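Local coordinates for protein NAD(P)H-flavin oxidoreductase (Agrobacterium tumefaciens str. C58, PDB 2FRE) that binds flavin mononucleotide between two subunits and probably catalyses NAD(P)H-dependent reduction of flavins or related substrates, as in the nitroreductase family, at residues A[110-121]-A[154-162]. Numbering follows the deposited sequence.
Sequences HSFDAGAAWFSL and KVEAGVAIG. With FMN (flavin mononucleotide), chain D.
In the alpha-beta fold of the FMN-dependent nitroreductases, a long helix packs on the central antiparallel sheet, and here residues 110-121 run along strand 154-162, polar at one end and apolar at the other. The axes are nearly parallel, 20° apart, and come within 9.7 Å of each other at their closest. At the polar end Ser-111 OG donates a hydrogen bond to Glu-156 OE2 (2.7 Å), meeting it on the syn side and 18° out of the carboxylate plane. Glu-156, which with Ala-157 faces Val-91 in a classic beta bulge, bends at chi2 (-67°), which folds its carboxylate back toward the start of the helix; Ser-93 OG hydrogen-bonds to the same OE2, so two hydroxyls grip one buried oxygen. Lys-154 NZ donates to Val-155 O and forms a salt bridge with Glu-156 OE1 (3.5 Å), while Lys-154 CD lies near the plane of the His-110 ring, at its NE2 edge. Ala-114 CB rests on Glu-156 CG, and beyond it the contact turns hydrocarbon. Trp-118 CE3 and CZ3, on the six-membered ring of the indole, meet the methyls of Val-159 obliquely. This indole also touches an FMN and lies near-parallel to the ring of Phe-112 of the second subunit, linking the sheet to the dimer interface. Leu-121, whose other neighbours include helix 33-44, ends the contact by setting CD2 against Ile-161 CD1, 3.9 Å away.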
loop_
_atom_site.group_PDB
_atom_site.type_symbol
_atom_site.label_atom_id
_atom_site.label_comp_id
_atom_site.label_asym_id
_atom_site.label_seq_id
_atom_site.Cartn_x
_atom_site.Cartn_y
_atom_site.Cartn_z
ATOM N N HIS A 110 1.071 -9.527 6.415
ATOM C CA HIS A 110 2.179 -8.606 6.768
ATOM C C HIS A 110 2.821 -7.872 5.577
ATOM O O HIS A 110 3.149 -6.697 5.680
ATOM C CB HIS A 110 3.252 -9.305 7.624
ATOM C CG HIS A 110 4.062 -10.328 6.895
ATOM N ND1 HIS A 110 3.636 -11.629 6.715
ATOM C CD2 HIS A 110 5.292 -10.253 6.335
ATOM C CE1 HIS A 110 4.561 -12.300 6.056
ATOM N NE2 HIS A 110 5.577 -11.493 5.818
ATOM N N SER A 111 2.975 -8.545 4.444
ATOM C CA SER A 111 3.579 -7.923 3.279
ATOM C C SER A 111 2.607 -6.956 2.602
ATOM O O SER A 111 2.974 -5.855 2.190
ATOM C CB SER A 111 4.064 -9.003 2.296
ATOM O OG SER A 111 5.119 -9.752 2.895
ATOM N N PHE A 112 1.366 -7.386 2.499
ATOM C CA PHE A 112 0.277 -6.554 2.028
ATOM C C PHE A 112 0.195 -5.255 2.850
ATOM O O PHE A 112 0.144 -4.118 2.311
ATOM C CB PHE A 112 -1.008 -7.402 2.082
ATOM C CG PHE A 112 -2.251 -6.699 1.583
ATOM C CD1 PHE A 112 -2.525 -6.651 0.243
ATOM C CD2 PHE A 112 -3.151 -6.114 2.475
ATOM C CE1 PHE A 112 -3.693 -6.043 -0.223
ATOM C CE2 PHE A 112 -4.299 -5.487 2.012
ATOM C CZ PHE A 112 -4.562 -5.449 0.660
ATOM N N ASP A 113 0.196 -5.413 4.170
ATOM C CA ASP A 113 0.053 -4.289 5.069
ATOM C C ASP A 113 1.270 -3.343 4.979
ATOM O O ASP A 113 1.129 -2.137 4.950
ATOM C CB ASP A 113 -0.136 -4.805 6.507
ATOM C CG ASP A 113 -1.563 -5.374 6.776
ATOM O OD1 ASP A 113 -2.524 -5.060 6.039
ATOM O OD2 ASP A 113 -1.723 -6.131 7.767
ATOM N N ALA A 114 2.458 -3.909 4.894
ATOM C CA ALA A 114 3.688 -3.156 4.631
ATOM C C ALA A 114 3.606 -2.312 3.337
ATOM O O ALA A 114 4.099 -1.195 3.296
ATOM C CB ALA A 114 4.892 -4.110 4.588
ATOM N N GLY A 115 2.964 -2.855 2.304
ATOM C CA GLY A 115 2.737 -2.143 1.038
ATOM C C GLY A 115 1.856 -0.920 1.178
ATOM O O GLY A 115 2.128 0.134 0.573
ATOM N N ALA A 116 0.796 -1.052 1.976
ATOM C CA ALA A 116 -0.025 0.094 2.351
ATOM C C ALA A 116 0.788 1.197 3.049
ATOM O O ALA A 116 0.642 2.375 2.751
ATOM C CB ALA A 116 -1.209 -0.345 3.220
ATOM N N ALA A 117 1.641 0.807 3.988
ATOM C CA ALA A 117 2.545 1.747 4.650
ATOM C C ALA A 117 3.529 2.390 3.647
ATOM O O ALA A 117 3.815 3.591 3.704
ATOM C CB ALA A 117 3.289 1.040 5.753
ATOM N N TRP A 118 4.043 1.586 2.728
ATOM C CA TRP A 118 4.925 2.093 1.695
ATOM C C TRP A 118 4.236 3.106 0.784
ATOM O O TRP A 118 4.824 4.157 0.501
ATOM C CB TRP A 118 5.553 0.945 0.909
ATOM C CG TRP A 118 5.649 1.127 -0.571
ATOM C CD1 TRP A 118 4.986 0.405 -1.514
ATOM C CD2 TRP A 118 6.504 2.035 -1.275
ATOM N NE1 TRP A 118 5.363 0.828 -2.787
ATOM C CE2 TRP A 118 6.285 1.831 -2.659
ATOM C CE3 TRP A 118 7.416 3.019 -0.872
ATOM C CZ2 TRP A 118 6.946 2.575 -3.645
ATOM C CZ3 TRP A 118 8.086 3.764 -1.851
ATOM C CH2 TRP A 118 7.840 3.532 -3.232
ATOM N N PHE A 119 3.007 2.834 0.342
ATOM C CA PHE A 119 2.308 3.839 -0.477
ATOM C C PHE A 119 2.131 5.122 0.314
ATOM O O PHE A 119 2.295 6.223 -0.213
ATOM C CB PHE A 119 0.959 3.390 -1.031
ATOM C CG PHE A 119 0.432 4.340 -2.020
ATOM C CD1 PHE A 119 0.842 4.277 -3.336
ATOM C CD2 PHE A 119 -0.360 5.405 -1.618
ATOM C CE1 PHE A 119 0.419 5.227 -4.267
ATOM C CE2 PHE A 119 -0.789 6.348 -2.525
ATOM C CZ PHE A 119 -0.404 6.278 -3.846
ATOM N N SER A 120 1.766 4.972 1.579
ATOM C CA SER A 120 1.581 6.110 2.459
ATOM C C SER A 120 2.871 6.930 2.549
ATOM O O SER A 120 2.846 8.160 2.462
ATOM C CB SER A 120 1.158 5.614 3.842
ATOM O OG SER A 120 -0.129 5.010 3.815
ATOM N N LEU A 121 3.996 6.233 2.701
ATOM C CA LEU A 121 5.352 6.826 2.685
ATOM C C LEU A 121 5.606 7.653 1.406
ATOM O O LEU A 121 6.031 8.823 1.453
ATOM C CB LEU A 121 6.382 5.690 2.803
ATOM C CG LEU A 121 7.859 5.985 3.066
ATOM C CD1 LEU A 121 8.547 4.697 3.507
ATOM C CD2 LEU A 121 8.537 6.602 1.852
ATOM N N LYS A 154 10.936 -9.761 7.664
ATOM C CA LYS A 154 11.184 -9.868 6.237
ATOM C C LYS A 154 11.542 -8.501 5.626
ATOM O O LYS A 154 10.914 -7.483 5.942
ATOM C CB LYS A 154 9.934 -10.437 5.563
ATOM C CG LYS A 154 9.938 -10.382 4.062
ATOM C CD LYS A 154 8.749 -11.099 3.460
ATOM C CE LYS A 154 8.476 -10.692 2.034
ATOM N NZ LYS A 154 9.672 -10.122 1.356
ATOM N N VAL A 155 12.544 -8.497 4.749
ATOM C CA VAL A 155 12.894 -7.319 3.972
ATOM C C VAL A 155 11.952 -7.272 2.762
ATOM O O VAL A 155 11.963 -8.164 1.926
ATOM C CB VAL A 155 14.373 -7.349 3.510
ATOM C CG1 VAL A 155 14.713 -6.083 2.724
ATOM C CG2 VAL A 155 15.314 -7.509 4.717
ATOM N N GLU A 156 11.114 -6.255 2.708
ATOM C CA GLU A 156 10.156 -6.087 1.632
ATOM C C GLU A 156 10.764 -5.334 0.468
ATOM O O GLU A 156 10.668 -5.785 -0.670
ATOM C CB GLU A 156 8.925 -5.310 2.123
ATOM C CG GLU A 156 8.167 -5.988 3.276
ATOM C CD GLU A 156 7.492 -7.278 2.865
ATOM O OE1 GLU A 156 7.389 -7.537 1.646
ATOM O OE2 GLU A 156 7.040 -8.027 3.750
ATOM N N ALA A 157 11.359 -4.174 0.742
ATOM C CA ALA A 157 11.891 -3.323 -0.319
ATOM C C ALA A 157 12.837 -2.244 0.206
ATOM O O ALA A 157 12.781 -1.869 1.372
ATOM C CB ALA A 157 10.744 -2.680 -1.092
ATOM N N GLY A 158 13.727 -1.767 -0.660
ATOM C CA GLY A 158 14.485 -0.559 -0.371
ATOM C C GLY A 158 13.724 0.645 -0.903
ATOM O O GLY A 158 12.883 0.507 -1.783
ATOM N N VAL A 159 14.023 1.821 -0.370
ATOM C CA VAL A 159 13.396 3.053 -0.817
ATOM C C VAL A 159 14.420 4.161 -0.831
ATOM O O VAL A 159 15.097 4.397 0.175
ATOM C CB VAL A 159 12.232 3.468 0.098
ATOM C CG1 VAL A 159 11.596 4.738 -0.404
ATOM C CG2 VAL A 159 11.191 2.352 0.185
ATOM N N ALA A 160 14.524 4.821 -1.980
ATOM C CA ALA A 160 15.331 6.013 -2.159
ATOM C C ALA A 160 14.372 7.215 -2.208
ATOM O O ALA A 160 13.351 7.181 -2.924
ATOM C CB ALA A 160 16.103 5.914 -3.436
ATOM N N ILE A 161 14.687 8.251 -1.427
ATOM C CA ILE A 161 13.903 9.471 -1.389
ATOM C C ILE A 161 14.806 10.680 -1.573
ATOM O O ILE A 161 15.891 10.742 -1.005
ATOM C CB ILE A 161 13.144 9.653 -0.056
ATOM C CG1 ILE A 161 12.625 8.314 0.491
ATOM C CG2 ILE A 161 11.985 10.657 -0.265
ATOM C CD1 ILE A 161 12.042 8.400 1.924
ATOM N N GLY A 162 14.348 11.642 -2.368
ATOM C CA GLY A 162 15.141 12.825 -2.637
ATOM C C GLY A 162 14.394 13.855 -3.445
ATOM O O GLY A 162 13.174 13.754 -3.667
HETATM N N1 FMN D . -11.615 -5.131 10.259
HETATM C C2 FMN D . -12.618 -6.000 10.672
HETATM O O2 FMN D . -13.559 -5.519 11.296
HETATM N N3 FMN D . -12.594 -7.324 10.327
HETATM C C4 FMN D . -11.542 -7.834 9.598
HETATM O O4 FMN D . -11.643 -8.944 9.056
HETATM C C4A FMN D . -10.525 -6.964 9.207
HETATM N N5 FMN D . -9.453 -7.432 8.473
HETATM C C5A FMN D . -8.487 -6.553 8.021
HETATM C C6 FMN D . -7.440 -7.025 7.243
HETATM C C7 FMN D . -6.453 -6.155 6.764
HETATM C C7M FMN D . -5.687 -6.626 5.559
HETATM C C8 FMN D . -6.519 -4.795 7.063
HETATM C C8M FMN D . -5.868 -3.766 6.150
HETATM C C9 FMN D . -7.556 -4.334 7.855
HETATM C C9A FMN D . -8.533 -5.212 8.337
HETATM N N10 FMN D . -9.556 -4.731 9.126
HETATM C C10 FMN D . -10.565 -5.613 9.531
HETATM C "C1'" FMN D . -9.453 -3.377 9.772
HETATM C "C2'" FMN D . -8.220 -3.045 10.620
HETATM O "O2'" FMN D . -8.397 -3.518 11.966
HETATM C "C3'" FMN D . -8.013 -1.531 10.660
HETATM O "O3'" FMN D . -7.716 -1.069 9.354
HETATM C "C4'" FMN D . -6.913 -1.123 11.669
HETATM O "O4'" FMN D . -7.346 -1.362 13.010
HETATM C "C5'" FMN D . -6.508 0.328 11.577
HETATM O "O5'" FMN D . -7.632 1.150 11.677
HETATM P P FMN D . -8.026 2.251 10.579
HETATM O O1P FMN D . -7.047 3.377 10.615
HETATM O O2P FMN D . -8.014 1.565 9.240
HETATM O O3P FMN D . -9.368 2.822 10.929
#